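Paenibacillus xanthan lyase (PDB 6F2P) cleaves the polysaccharide xanthan as a lyase (EC 4.2.2.12), in a calcium-binding chain that carries the helical and beta-rich domains of polysaccharide lyase family 8. Local coordinates at residues Thr68-Thr73 with Ser118-Trp123; Trp325-Thr330 with Val355-Glu360; Phe809-Thr814 with Asp894-Val899. All coordinates share one frame; numbering follows the deposited sequence.

Contact 1 of 3, residues Thr68-Thr73 with Ser118-Trp123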
ATOM      1  N   THR A  68     -30.849 -25.867  -1.361  1.00 18.10           N
ATOM      2  CA  THR A  68     -31.293 -24.519  -1.005  1.00 15.68           C
ATOM      3  C   THR A  68     -32.657 -24.569  -0.325  1.00 15.40           C
ATOM      4  O   THR A  68     -32.962 -23.764   0.546  1.00 12.93           O
ATOM      5  CB  THR A  68     -31.387 -23.618  -2.243  1.00 12.55           C
ATOM      6  OG1 THR A  68     -30.126 -23.613  -2.924  1.00 20.11           O
ATOM      7  CG2 THR A  68     -31.777 -22.204  -1.863  1.00  6.29           C
ATOM      8  N   SER A  69     -33.473 -25.537  -0.724  1.00 18.23           N
ATOM      9  CA  SER A  69     -34.798 -25.692  -0.150  1.00 18.60           C
ATOM     10  C   SER A  69     -34.766 -25.880   1.369  1.00 20.98           C
ATOM     11  O   SER A  69     -35.697 -25.472   2.069  1.00 24.14           O
ATOM     12  CB  SER A  69     -35.534 -26.838  -0.827  1.00 20.44           C
ATOM     13  OG  SER A  69     -35.814 -26.509  -2.178  1.00 19.80           O
ATOM     14  N   ILE A  70     -33.691 -26.473   1.876  1.00 18.84           N
ATOM     15  CA  ILE A  70     -33.498 -26.588   3.322  1.00 18.37           C
ATOM     16  C   ILE A  70     -33.508 -25.207   3.990  1.00 14.65           C
ATOM     17  O   ILE A  70     -34.288 -24.951   4.909  1.00 16.88           O
ATOM     18  CB  ILE A  70     -32.179 -27.320   3.662  1.00 19.94           C
ATOM     19  CG1 ILE A  70     -32.158 -28.709   3.014  1.00 23.61           C
ATOM     20  CG2 ILE A  70     -31.989 -27.425   5.169  1.00 15.57           C
ATOM     21  CD1 ILE A  70     -33.212 -29.640   3.554  1.00 19.93           C
ATOM     22  N   THR A  71     -32.646 -24.318   3.513  1.00 13.18           N
ATOM     23  CA  THR A  71     -32.520 -22.984   4.076  1.00 13.11           C
ATOM     24  C   THR A  71     -33.807 -22.194   3.898  1.00 15.98           C
ATOM     25  O   THR A  71     -34.279 -21.523   4.829  1.00 14.25           O
ATOM     26  CB  THR A  71     -31.359 -22.209   3.401  1.00 15.89           C
ATOM     27  OG1 THR A  71     -30.117 -22.863   3.678  1.00 17.75           O
ATOM     28  CG2 THR A  71     -31.291 -20.764   3.891  1.00 10.29           C
ATOM     29  N   THR A  72     -34.367 -22.277   2.692  1.00 18.28           N
ATOM     30  CA  THR A  72     -35.563 -21.515   2.338  1.00 18.18           C
ATOM     31  C   THR A  72     -36.723 -21.888   3.244  1.00 19.79           C
ATOM     32  O   THR A  72     -37.426 -21.014   3.767  1.00 18.88           O
ATOM     33  CB  THR A  72     -35.971 -21.754   0.880  1.00 15.23           C
ATOM     34  OG1 THR A  72     -34.821 -21.612   0.046  1.00 21.51           O
ATOM     35  CG2 THR A  72     -37.014 -20.750   0.447  1.00 16.57           C
ATOM     36  N   THR A  73     -36.906 -23.191   3.438  1.00 17.68           N
ATOM     37  CA  THR A  73     -37.978 -23.689   4.281  1.00 16.74           C
ATOM     38  C   THR A  73     -37.830 -23.142   5.694  1.00 20.03           C
ATOM     39  O   THR A  73     -38.790 -22.596   6.257  1.00 16.61           O
ATOM     40  CB  THR A  73     -37.994 -25.232   4.321  1.00 20.04           C
ATOM     41  OG1 THR A  73     -38.198 -25.751   3.000  1.00 18.58           O
ATOM     42  CG2 THR A  73     -39.092 -25.727   5.237  1.00 15.22           C
ATOM     43  N   SER A 118     -29.529 -37.501   4.469  1.00 34.06           N
ATOM     44  CA  SER A 118     -28.677 -37.390   3.299  1.00 29.91           C
ATOM     45  C   SER A 118     -28.454 -35.922   2.976  1.00 26.04           C
ATOM     46  O   SER A 118     -29.407 -35.159   2.878  1.00 32.18           O
ATOM     47  CB  SER A 118     -29.311 -38.107   2.109  1.00 21.55           C
ATOM     48  OG  SER A 118     -28.601 -37.825   0.917  1.00 35.29           O
ATOM     49  N   GLN A 119     -27.197 -35.526   2.815  1.00 21.84           N
ATOM     50  CA  GLN A 119     -26.888 -34.131   2.526  1.00 26.02           C
ATOM     51  C   GLN A 119     -26.567 -33.959   1.058  1.00 26.95           C
ATOM     52  O   GLN A 119     -25.418 -33.767   0.677  1.00 29.95           O
ATOM     53  CB  GLN A 119     -25.727 -33.652   3.390  1.00 25.94           C
ATOM     54  CG  GLN A 119     -25.985 -33.829   4.874  1.00 25.15           C
ATOM     55  CD  GLN A 119     -24.745 -33.622   5.703  1.00 25.37           C
ATOM     56  OE1 GLN A 119     -24.078 -32.590   5.593  1.00 24.97           O
ATOM     57  NE2 GLN A 119     -24.417 -34.609   6.537  1.00 23.97           N
ATOM     58  N   TYR A 120     -27.604 -34.042   0.237  1.00 31.18           N
ATOM     59  CA  TYR A 120     -27.444 -34.032  -1.205  1.00 26.22           C
ATOM     60  C   TYR A 120     -27.114 -32.643  -1.706  1.00 19.80           C
ATOM     61  O   TYR A 120     -27.434 -31.644  -1.058  1.00 25.62           O
ATOM     62  CB  TYR A 120     -28.711 -34.567  -1.887  1.00 20.51           C
ATOM     63  CG  TYR A 120     -29.992 -33.943  -1.392  1.00 18.00           C
ATOM     64  CD1 TYR A 120     -30.461 -32.749  -1.933  1.00 20.13           C
ATOM     65  CD2 TYR A 120     -30.733 -34.544  -0.383  1.00 18.48           C
ATOM     66  CE1 TYR A 120     -31.636 -32.173  -1.483  1.00 20.52           C
ATOM     67  CE2 TYR A 120     -31.911 -33.976   0.076  1.00 18.12           C
ATOM     68  CZ  TYR A 120     -32.356 -32.791  -0.476  1.00 21.28           C
ATOM     69  OH  TYR A 120     -33.527 -32.223  -0.023  1.00 19.28           O
ATOM     70  N   GLN A 121     -26.457 -32.595  -2.856  1.00 15.10           N
ATOM     71  CA  GLN A 121     -26.096 -31.335  -3.487  1.00 21.64           C
ATOM     72  C   GLN A 121     -25.233 -30.408  -2.597  1.00 21.81           C
ATOM     73  O   GLN A 121     -24.226 -30.840  -2.026  1.00 17.08           O
ATOM     74  CB  GLN A 121     -27.352 -30.623  -4.001  1.00 17.00           C
ATOM     75  CG  GLN A 121     -27.103 -29.745  -5.219  1.00 15.26           C
ATOM     76  CD  GLN A 121     -27.697 -28.365  -5.070  1.00 22.46           C
ATOM     77  OE1 GLN A 121     -28.079 -27.952  -3.969  1.00 23.60           O
ATOM     78  NE2 GLN A 121     -27.784 -27.638  -6.182  1.00 19.32           N
ATOM     79  N   ASN A 122     -25.639 -29.144  -2.482  1.00 20.37           N
ATOM     80  CA  ASN A 122     -24.797 -28.097  -1.897  1.00 23.50           C
ATOM     81  C   ASN A 122     -24.644 -28.155  -0.369  1.00 22.51           C
ATOM     82  O   ASN A 122     -25.622 -28.105   0.374  1.00 24.18           O
ATOM     83  CB  ASN A 122     -25.292 -26.720  -2.348  1.00 19.28           C
ATOM     84  CG  ASN A 122     -24.388 -25.584  -1.886  1.00 21.85           C
ATOM     85  OD1 ASN A 122     -23.276 -25.802  -1.401  1.00 28.34           O
ATOM     86  ND2 ASN A 122     -24.868 -24.355  -2.046  1.00 23.78           N
ATOM     87  N   TRP A 123     -23.397 -28.240   0.083  1.00 16.50           N
ATOM     88  CA  TRP A 123     -23.086 -28.468   1.490  1.00 18.10           C
ATOM     89  C   TRP A 123     -23.537 -27.321   2.392  1.00 19.09           C
ATOM     90  O   TRP A 123     -23.947 -27.528   3.534  1.00 19.81           O
ATOM     91  CB  TRP A 123     -21.578 -28.659   1.653  1.00 19.45           C
ATOM     92  CG  TRP A 123     -20.801 -27.381   1.445  1.00 20.85           C
ATOM     93  CD1 TRP A 123     -20.357 -26.875   0.258  1.00 20.58           C
ATOM     94  CD2 TRP A 123     -20.400 -26.442   2.455  1.00 23.03           C
ATOM     95  NE1 TRP A 123     -19.698 -25.686   0.466  1.00 23.93           N
ATOM     96  CE2 TRP A 123     -19.711 -25.397   1.803  1.00 20.20           C
ATOM     97  CE3 TRP A 123     -20.554 -26.385   3.846  1.00 21.64           C
ATOM     98  CZ2 TRP A 123     -19.180 -24.306   2.495  1.00 21.62           C
ATOM     99  CZ3 TRP A 123     -20.026 -25.300   4.530  1.00 24.24           C
ATOM    100  CH2 TRP A 123     -19.346 -24.276   3.852  1.00 24.77           C
TER

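Contact 2 of 3, residues Trp325-Thr330 with Val355-Glu360. With CA (calcium ion), chain E.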
ATOM      1  N   TRP A 325     -24.298   9.556  11.757  1.00 18.19           N
ATOM      2  CA  TRP A 325     -24.842   8.933  10.562  1.00 17.39           C
ATOM      3  C   TRP A 325     -26.363   8.764  10.611  1.00 21.59           C
ATOM      4  O   TRP A 325     -27.033   8.832   9.579  1.00 25.82           O
ATOM      5  CB  TRP A 325     -24.183   7.576  10.325  1.00 18.44           C
ATOM      6  CG  TRP A 325     -22.718   7.655  10.005  1.00 20.33           C
ATOM      7  CD1 TRP A 325     -22.082   8.616   9.261  1.00 18.10           C
ATOM      8  CD2 TRP A 325     -21.700   6.731  10.423  1.00 21.43           C
ATOM      9  NE1 TRP A 325     -20.733   8.339   9.188  1.00 14.74           N
ATOM     10  CE2 TRP A 325     -20.475   7.192   9.896  1.00 17.88           C
ATOM     11  CE3 TRP A 325     -21.706   5.560  11.194  1.00 20.48           C
ATOM     12  CZ2 TRP A 325     -19.273   6.519  10.112  1.00 19.38           C
ATOM     13  CZ3 TRP A 325     -20.514   4.897  11.411  1.00 16.82           C
ATOM     14  CH2 TRP A 325     -19.314   5.374  10.872  1.00 18.09           C
ATOM     15  N   LEU A 326     -26.910   8.525  11.798  1.00 23.98           N
ATOM     16  CA  LEU A 326     -28.349   8.291  11.926  1.00 18.17           C
ATOM     17  C   LEU A 326     -29.107   9.589  11.737  1.00 23.40           C
ATOM     18  O   LEU A 326     -30.181   9.610  11.142  1.00 28.35           O
ATOM     19  CB  LEU A 326     -28.689   7.691  13.283  1.00 18.05           C
ATOM     20  CG  LEU A 326     -28.358   6.218  13.482  1.00 19.57           C
ATOM     21  CD1 LEU A 326     -28.496   5.836  14.949  1.00 16.73           C
ATOM     22  CD2 LEU A 326     -29.279   5.378  12.623  1.00 22.40           C
ATOM     23  N   LEU A 327     -28.532  10.675  12.244  1.00 24.10           N
ATOM     24  CA  LEU A 327     -29.116  12.005  12.104  1.00 26.50           C
ATOM     25  C   LEU A 327     -29.148  12.450  10.641  1.00 26.12           C
ATOM     26  O   LEU A 327     -29.994  13.251  10.234  1.00 27.09           O
ATOM     27  CB  LEU A 327     -28.320  13.009  12.947  1.00 21.15           C
ATOM     28  CG  LEU A 327     -28.435  12.822  14.460  1.00 20.86           C
ATOM     29  CD1 LEU A 327     -27.358  13.600  15.167  1.00 23.58           C
ATOM     30  CD2 LEU A 327     -29.808  13.253  14.945  1.00 17.51           C
ATOM     31  N   LEU A 328     -28.211  11.933   9.855  1.00 24.70           N
ATOM     32  CA  LEU A 328     -28.143  12.277   8.447  1.00 24.26           C
ATOM     33  C   LEU A 328     -29.145  11.463   7.662  1.00 28.39           C
ATOM     34  O   LEU A 328     -29.558  11.867   6.579  1.00 28.04           O
ATOM     35  CB  LEU A 328     -26.736  12.040   7.904  1.00 20.01           C
ATOM     36  CG  LEU A 328     -25.679  13.008   8.432  1.00 21.00           C
ATOM     37  CD1 LEU A 328     -24.295  12.576   8.009  1.00 22.47           C
ATOM     38  CD2 LEU A 328     -25.960  14.401   7.940  1.00 15.46           C
ATOM     39  N   ASP A 329     -29.538  10.320   8.224  1.00 27.65           N
ATOM     40  CA  ASP A 329     -30.386   9.358   7.528  1.00 26.81           C
ATOM     41  C   ASP A 329     -31.861   9.764   7.558  1.00 31.22           C
ATOM     42  O   ASP A 329     -32.709   9.066   8.126  1.00 29.92           O
ATOM     43  CB  ASP A 329     -30.192   7.963   8.125  1.00 25.96           C
ATOM     44  CG  ASP A 329     -30.652   6.860   7.193  1.00 27.39           C
ATOM     45  OD1 ASP A 329     -30.933   7.167   6.013  1.00 30.26           O
ATOM     46  OD2 ASP A 329     -30.715   5.685   7.633  1.00 22.95           O
ATOM     47  N   THR A 330     -32.152  10.894   6.919  1.00 29.65           N
ATOM     48  CA  THR A 330     -33.485  11.488   6.898  1.00 22.43           C
ATOM     49  C   THR A 330     -34.571  10.567   6.341  1.00 25.62           C
ATOM     50  O   THR A 330     -35.728  10.670   6.731  1.00 27.51           O
ATOM     51  CB  THR A 330     -33.480  12.794   6.087  1.00 26.66           C
ATOM     52  OG1 THR A 330     -33.099  12.510   4.735  1.00 33.54           O
ATOM     53  CG2 THR A 330     -32.486  13.782   6.681  1.00 23.86           C
ATOM     54  N   VAL A 355     -25.089  11.979  24.503  1.00 33.89           N
ATOM     55  CA  VAL A 355     -24.267  11.576  23.368  1.00 30.67           C
ATOM     56  C   VAL A 355     -24.382  12.640  22.292  1.00 30.12           C
ATOM     57  O   VAL A 355     -25.475  12.915  21.800  1.00 29.94           O
ATOM     58  CB  VAL A 355     -24.706  10.223  22.773  1.00 28.59           C
ATOM     59  CG1 VAL A 355     -23.935   9.940  21.501  1.00 22.51           C
ATOM     60  CG2 VAL A 355     -24.498   9.101  23.778  1.00 26.00           C
ATOM     61  N   THR A 356     -23.257  13.252  21.941  1.00 29.76           N
ATOM     62  CA  THR A 356     -23.243  14.253  20.886  1.00 27.40           C
ATOM     63  C   THR A 356     -22.759  13.629  19.575  1.00 29.02           C
ATOM     64  O   THR A 356     -21.878  12.765  19.578  1.00 31.27           O
ATOM     65  CB  THR A 356     -22.343  15.461  21.259  1.00 30.17           C
ATOM     66  OG1 THR A 356     -21.002  15.013  21.492  1.00 31.29           O
ATOM     67  CG2 THR A 356     -22.854  16.148  22.516  1.00 29.28           C
ATOM     68  N   SER A 357     -23.354  14.057  18.466  1.00 22.65           N
ATOM     69  CA  SER A 357     -22.871  13.710  17.128  1.00 24.45           C
ATOM     70  C   SER A 357     -21.351  13.891  16.985  1.00 24.24           C
ATOM     71  O   SER A 357     -20.790  14.861  17.488  1.00 24.25           O
ATOM     72  CB  SER A 357     -23.604  14.569  16.089  1.00 27.52           C
ATOM     73  OG  SER A 357     -22.996  14.481  14.817  1.00 28.09           O
ATOM     74  N   ARG A 358     -20.684  12.954  16.314  1.00 24.35           N
ATOM     75  CA  ARG A 358     -19.235  13.045  16.105  1.00 23.54           C
ATOM     76  C   ARG A 358     -18.864  14.228  15.221  1.00 25.63           C
ATOM     77  O   ARG A 358     -17.831  14.875  15.407  1.00 25.10           O
ATOM     78  CB  ARG A 358     -18.699  11.774  15.449  1.00 20.79           C
ATOM     79  CG  ARG A 358     -17.228  11.867  15.033  1.00 15.36           C
ATOM     80  CD  ARG A 358     -16.904  10.949  13.877  1.00 14.90           C
ATOM     81  NE  ARG A 358     -17.471  11.423  12.617  1.00 16.83           N
ATOM     82  CZ  ARG A 358     -17.458  10.723  11.484  1.00 15.78           C
ATOM     83  NH1 ARG A 358     -16.910   9.517  11.455  1.00 15.53           N
ATOM     84  NH2 ARG A 358     -17.988  11.229  10.379  1.00 14.07           N
ATOM     85  N   GLY A 359     -19.710  14.493  14.238  1.00 25.52           N
ATOM     86  CA  GLY A 359     -19.438  15.546  13.289  1.00 25.88           C
ATOM     87  C   GLY A 359     -18.710  15.016  12.074  1.00 25.25           C
ATOM     88  O   GLY A 359     -18.472  13.814  11.946  1.00 25.50           O
ATOM     89  N   GLU A 360     -18.365  15.929  11.177  1.00 25.83           N
ATOM     90  CA  GLU A 360     -17.596  15.601   9.990  1.00 29.46           C
ATOM     91  C   GLU A 360     -16.212  15.070  10.381  1.00 29.28           C
ATOM     92  O   GLU A 360     -15.537  15.642  11.241  1.00 20.49           O
ATOM     93  CB  GLU A 360     -17.451  16.856   9.136  1.00 30.15           C
ATOM     94  CG  GLU A 360     -17.050  16.617   7.710  1.00 33.03           C
ATOM     95  CD  GLU A 360     -17.294  17.843   6.855  1.00 36.74           C
ATOM     96  OE1 GLU A 360     -17.873  17.694   5.751  1.00 31.10           O
ATOM     97  OE2 GLU A 360     -16.915  18.951   7.301  1.00 36.80           O
TER
HETATM   98 CA    CA E1104     -30.530   7.224   3.601  1.00 28.64          CA
HETATM   99  O   HOH W   1     -19.235  10.222   7.578  1.00 10.94           O
HETATM  100  O   HOH W   2     -29.707   9.346   4.367  1.00 32.69           O
HETATM  101  O   HOH W   3     -28.417   6.311   4.191  1.00 24.22           O
HETATM  102  O   HOH W   4     -30.423   7.056   0.853  1.00 25.77           O

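Contact 3 of 3, residues Phe809-Thr814 with Asp894-Val899. With CA (calcium ion), chain C.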
ATOM      1  N   PHE A 809      21.682 -10.362  -3.535  1.00 19.26           N
ATOM      2  CA  PHE A 809      21.595  -9.596  -2.297  1.00 18.09           C
ATOM      3  C   PHE A 809      21.510  -8.099  -2.578  1.00 19.93           C
ATOM      4  O   PHE A 809      21.868  -7.641  -3.662  1.00 20.58           O
ATOM      5  CB  PHE A 809      22.817  -9.849  -1.418  1.00 15.85           C
ATOM      6  CG  PHE A 809      23.067 -11.293  -1.105  1.00 17.85           C
ATOM      7  CD1 PHE A 809      22.496 -11.880   0.016  1.00 22.87           C
ATOM      8  CD2 PHE A 809      23.908 -12.055  -1.905  1.00 18.14           C
ATOM      9  CE1 PHE A 809      22.736 -13.213   0.325  1.00 18.34           C
ATOM     10  CE2 PHE A 809      24.165 -13.381  -1.600  1.00 19.88           C
ATOM     11  CZ  PHE A 809      23.576 -13.961  -0.480  1.00 19.33           C
ATOM     12  N   SER A 810      21.055  -7.337  -1.590  1.00 16.76           N
ATOM     13  CA  SER A 810      21.090  -5.888  -1.694  1.00 20.59           C
ATOM     14  C   SER A 810      22.028  -5.313  -0.643  1.00 21.72           C
ATOM     15  O   SER A 810      21.838  -5.514   0.553  1.00 20.56           O
ATOM     16  CB  SER A 810      19.696  -5.284  -1.544  1.00 22.88           C
ATOM     17  OG  SER A 810      19.754  -3.879  -1.715  1.00 21.71           O
ATOM     18  N   LEU A 811      23.049  -4.599  -1.109  1.00 23.40           N
ATOM     19  CA  LEU A 811      24.050  -4.004  -0.236  1.00 19.52           C
ATOM     20  C   LEU A 811      23.972  -2.488  -0.324  1.00 21.89           C
ATOM     21  O   LEU A 811      23.827  -1.924  -1.414  1.00 22.66           O
ATOM     22  CB  LEU A 811      25.454  -4.463  -0.638  1.00 23.63           C
ATOM     23  CG  LEU A 811      25.932  -5.885  -0.312  1.00 25.47           C
ATOM     24  CD1 LEU A 811      25.064  -6.964  -0.972  1.00 18.54           C
ATOM     25  CD2 LEU A 811      27.399  -6.044  -0.722  1.00 16.00           C
ATOM     26  N   ASP A 812      24.063  -1.827   0.824  1.00 18.70           N
ATOM     27  CA  ASP A 812      24.103  -0.372   0.853  1.00 23.72           C
ATOM     28  C   ASP A 812      25.547   0.124   0.700  1.00 25.82           C
ATOM     29  O   ASP A 812      26.335   0.065   1.645  1.00 24.23           O
ATOM     30  CB  ASP A 812      23.501   0.147   2.160  1.00 21.84           C
ATOM     31  CG  ASP A 812      23.294   1.650   2.152  1.00 22.64           C
ATOM     32  OD1 ASP A 812      23.719   2.311   1.175  1.00 23.24           O
ATOM     33  OD2 ASP A 812      22.712   2.171   3.130  1.00 16.91           O
ATOM     34  N   VAL A 813      25.891   0.603  -0.493  1.00 20.99           N
ATOM     35  CA  VAL A 813      27.215   1.168  -0.736  1.00 19.62           C
ATOM     36  C   VAL A 813      27.182   2.659  -0.406  1.00 22.16           C
ATOM     37  O   VAL A 813      26.734   3.483  -1.212  1.00 18.57           O
ATOM     38  CB  VAL A 813      27.664   0.949  -2.192  1.00 20.93           C
ATOM     39  CG1 VAL A 813      29.056   1.548  -2.433  1.00 17.51           C
ATOM     40  CG2 VAL A 813      27.639  -0.539  -2.530  1.00 18.05           C
ATOM     41  N   THR A 814      27.670   2.995   0.785  1.00 20.72           N
ATOM     42  CA  THR A 814      27.454   4.316   1.374  1.00 20.82           C
ATOM     43  C   THR A 814      28.398   5.405   0.881  1.00 22.81           C
ATOM     44  O   THR A 814      28.181   6.584   1.160  1.00 24.94           O
ATOM     45  CB  THR A 814      27.566   4.246   2.898  1.00 25.74           C
ATOM     46  OG1 THR A 814      28.908   3.898   3.257  1.00 24.35           O
ATOM     47  CG2 THR A 814      26.602   3.196   3.451  1.00 25.85           C
ATOM     48  N   ASP A 894      30.285 -16.247   3.838  1.00 21.44           N
ATOM     49  CA  ASP A 894      30.419 -15.585   5.134  1.00 26.12           C
ATOM     50  C   ASP A 894      30.092 -14.102   5.022  1.00 28.12           C
ATOM     51  O   ASP A 894      29.242 -13.598   5.755  1.00 28.10           O
ATOM     52  CB  ASP A 894      31.821 -15.795   5.730  1.00 25.27           C
ATOM     53  CG  ASP A 894      31.943 -15.274   7.170  1.00 31.83           C
ATOM     54  OD1 ASP A 894      30.917 -14.839   7.744  1.00 28.73           O
ATOM     55  OD2 ASP A 894      33.062 -15.310   7.735  1.00 21.63           O
ATOM     56  N   ASN A 895      30.769 -13.407   4.109  1.00 27.19           N
ATOM     57  CA  ASN A 895      30.528 -11.977   3.928  1.00 26.87           C
ATOM     58  C   ASN A 895      31.065 -11.411   2.616  1.00 24.43           C
ATOM     59  O   ASN A 895      31.653 -12.128   1.810  1.00 20.04           O
ATOM     60  CB  ASN A 895      31.066 -11.171   5.120  1.00 22.87           C
ATOM     61  CG  ASN A 895      32.581 -11.252   5.265  1.00 28.29           C
ATOM     62  OD1 ASN A 895      33.310 -11.427   4.290  1.00 28.18           O
ATOM     63  ND2 ASN A 895      33.059 -11.108   6.496  1.00 29.96           N
ATOM     64  N   PHE A 896      30.834 -10.118   2.413  1.00 23.05           N
ATOM     65  CA  PHE A 896      31.479  -9.366   1.350  1.00 20.40           C
ATOM     66  C   PHE A 896      32.298  -8.257   1.998  1.00 27.80           C
ATOM     67  O   PHE A 896      31.972  -7.792   3.091  1.00 26.95           O
ATOM     68  CB  PHE A 896      30.450  -8.726   0.417  1.00 18.75           C
ATOM     69  CG  PHE A 896      29.692  -9.704  -0.438  1.00 23.35           C
ATOM     70  CD1 PHE A 896      30.291 -10.284  -1.543  1.00 20.51           C
ATOM     71  CD2 PHE A 896      28.369 -10.012  -0.157  1.00 22.48           C
ATOM     72  CE1 PHE A 896      29.600 -11.171  -2.339  1.00 22.94           C
ATOM     73  CE2 PHE A 896      27.664 -10.900  -0.956  1.00 28.54           C
ATOM     74  CZ  PHE A 896      28.285 -11.483  -2.049  1.00 25.91           C
ATOM     75  N   SER A 897      33.363  -7.846   1.325  1.00 26.09           N
ATOM     76  CA  SER A 897      34.079  -6.636   1.683  1.00 26.73           C
ATOM     77  C   SER A 897      34.266  -5.828   0.414  1.00 21.19           C
ATOM     78  O   SER A 897      34.504  -6.393  -0.645  1.00 22.24           O
ATOM     79  CB  SER A 897      35.445  -6.969   2.282  1.00 28.07           C
ATOM     80  OG  SER A 897      35.320  -7.600   3.541  1.00 34.30           O
ATOM     81  N   LEU A 898      34.143  -4.511   0.511  1.00 23.42           N
ATOM     82  CA  LEU A 898      34.516  -3.639  -0.597  1.00 27.32           C
ATOM     83  C   LEU A 898      35.763  -2.878  -0.184  1.00 27.61           C
ATOM     84  O   LEU A 898      35.737  -2.110   0.776  1.00 30.66           O
ATOM     85  CB  LEU A 898      33.402  -2.652  -0.936  1.00 25.44           C
ATOM     86  CG  LEU A 898      31.984  -3.200  -1.056  1.00 24.75           C
ATOM     87  CD1 LEU A 898      31.052  -2.098  -1.527  1.00 27.98           C
ATOM     88  CD2 LEU A 898      31.933  -4.392  -1.983  1.00 23.85           C
ATOM     89  N   VAL A 899      36.850  -3.107  -0.910  1.00 23.82           N
ATOM     90  CA  VAL A 899      38.142  -2.510  -0.606  1.00 29.75           C
ATOM     91  C   VAL A 899      38.454  -1.431  -1.635  1.00 26.98           C
ATOM     92  O   VAL A 899      38.164  -1.607  -2.814  1.00 26.59           O
ATOM     93  CB  VAL A 899      39.243  -3.577  -0.671  1.00 32.84           C
ATOM     94  CG1 VAL A 899      40.583  -2.991  -0.257  1.00 32.49           C
ATOM     95  CG2 VAL A 899      38.868  -4.764   0.205  1.00 32.67           C
TER
HETATM   96 CA    CA C1102      29.038 -13.872   8.555  1.00 24.30          CA

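Contact 1 of 3, residues Thr68-Thr73 with Ser118-Trp123
The Tyr-120 ring approaches Ile-70 with its hydroxyl end: OH stands 4.4 Å from Ile-70 CD1, a marginal contact. A chi1 of 49° sets CG beside both the backbone N and the carbonyl carbon, and from there the ring extends toward the helix although the CB bond does not point at it. Tyr-120 OH also accepts a hydrogen bond from Gly-64 N, and the ring meets Trp-126 edge-to-face, so both its polar end and its aromatic body have partners. The second flat group is the amide of Gln-121. Its OE1 lies 4.3 Å from Thr-68 N, too far for a bond, but it takes Asn-122 N at 3.1 Å, with an N-H...O angle of 159°. That donor sits above the amide plane, 41° out of it, and is therefore not on a lone pair; Ser-67 N is a further donor to the same oxygen. Both segments belong to the N-terminal alpha-helical domain of polysaccharide lyase family 8. The loop Ser-118 to Asn-122 leads into helix 123-141, whose N-cap is Asn-122, with OD1 accepting from Trp-124 N, while its backbone O takes the hydroxyl of Ser-67 just ahead of Thr-68. Within the helix, two threonines fold back on carbonyls one turn earlier. Thr-72 OG1 reaches Thr-68 O at 2.9 Å from above the carbonyl plane. Ser-69 O is gripped from opposite faces, by Thr-73 OG1 at 2.7 Å and by Thr-73 N.

Contact 2 of 3, residues Trp325-Thr330 with Val355-Glu360
Trp-325 and Arg-358 meet through one direct approach and one shared water. In the direct approach, Arg-358 NH1 comes within 4.0 Å of Trp-325 CZ2, but the ring and guanidinium planes stand 81° apart, which rules out a parallel stack. The water accepts from both residues: it lies in the indole plane, 2.9 Å from Trp-325 NE1, and 3.2 Å from Arg-358 NH2. Further polar bonds fix the guanidinium. Arg-358 NE donates to Gly-359 O at 2.7 Å, nearly straight at 158° and with the oxygen close to the guanidinium plane, and NH2 adds a weak bond to the same carbonyl. The bend at chi3 (72°) turns the chain back toward this neighbouring backbone, while NH1 forms a salt bridge with Glu-268. Were an alanine here, Glu-268 would probably be left without this charged mate and the water on the indole N-H would lose one of its two donors. The segments join the C-terminal end of helix 312-328 to the loop that runs into strand 363-367, at the passage from the helical part of the lyase to its beta-rich part. Apolar contact is slight: Leu-327 CD1 rests 4.0 Å from Ser-357 CB, while Ser-357 OG accepts a weak hydrogen bond from Gly-359 N. Metal coordination follows where the helix ends. Asp-329, the centre of an inverse gamma turn closed by Thr-330 N on Leu-328 O at 2.8 Å, binds calcium through OD1 at 2.4 Å. Asp-331, Thr-333 and three waters complete that site, and Asp-329 OD2 accepts from Phe-334 N.

Contact 3 of 3, residues Phe809-Thr814 with Asp894-Val899
Phe-896 takes two apolar neighbours from the facing strand, Phe-809 and Leu-811, and with them forms the close part of this contact. Phe-809 CD2 lies 4.0 Å from Phe-896 CE2; it arrives at the edge of the Phe-896 ring, near its plane, and the two side chains cross at about a right angle. Leu-811 CD2 comes to 4.1 Å from Phe-896 CD2, on the neighbouring ring carbon. The chi1 of Phe-896, -70°, places CG opposite the carbonyl carbon and sends the ring across the gap to both. Two residues further along each strand, Val-813 CG2 touches Leu-898 CD1 at 3.9 Å, again with crossing side chains. All five residues are buried. The backbones stay well apart: the strand axes approach no closer than 10.3 Å and cross at -29°, the separation and twist of two sheets packed face to face in a beta-sandwich. Strand 806-813 belongs to one sheet, with 871-882 beside it, and strand 891-900 to the other, beside 817-826, so these two strands meet through side chains, without backbone pairing. The alternate residues behave differently. Ser-897 points away from the facing strand and is partly exposed. Asp-812, also partly exposed, has its carboxylate bound by Lys-734 in a salt bridge and by Tyr-705 in a hydrogen bond. Toward the start of strand 891-900, before Phe-896, calcium takes over from the apolar packing: Asp-894 binds the ion through OD1 at 2.3 Å and through its backbone O at 2.8 Å, alongside carboxylate oxygens of Glu-769 and Glu-771 and the backbone O of Ser-791 and Lys-794. Asp-894 and Asn-895 both face Arg-824 in a classic beta bulge, and Arg-824 also forms a salt bridge with Asp-894 OD2.

In the fold
The three contacts follow one another along the chain, each closing before the next opens, and none touches another. Contacts 1 and 2 are the nearest pair, with centres 42 Å apart and nearest atoms about 27 Å apart. Contact 3 lies on the other side of the chain's centre from both: its centre is 63 Å from that of contact 1 and 58 Å from that of contact 2. Contacts 2 and 3 each include a ligand of a different calcium ion, whereas segments 68-73 and 118-123 supply none. The nearest atoms of contacts 2 and 3 are about 41 Å apart, so their two calcium sites belong to distant parts of the chain.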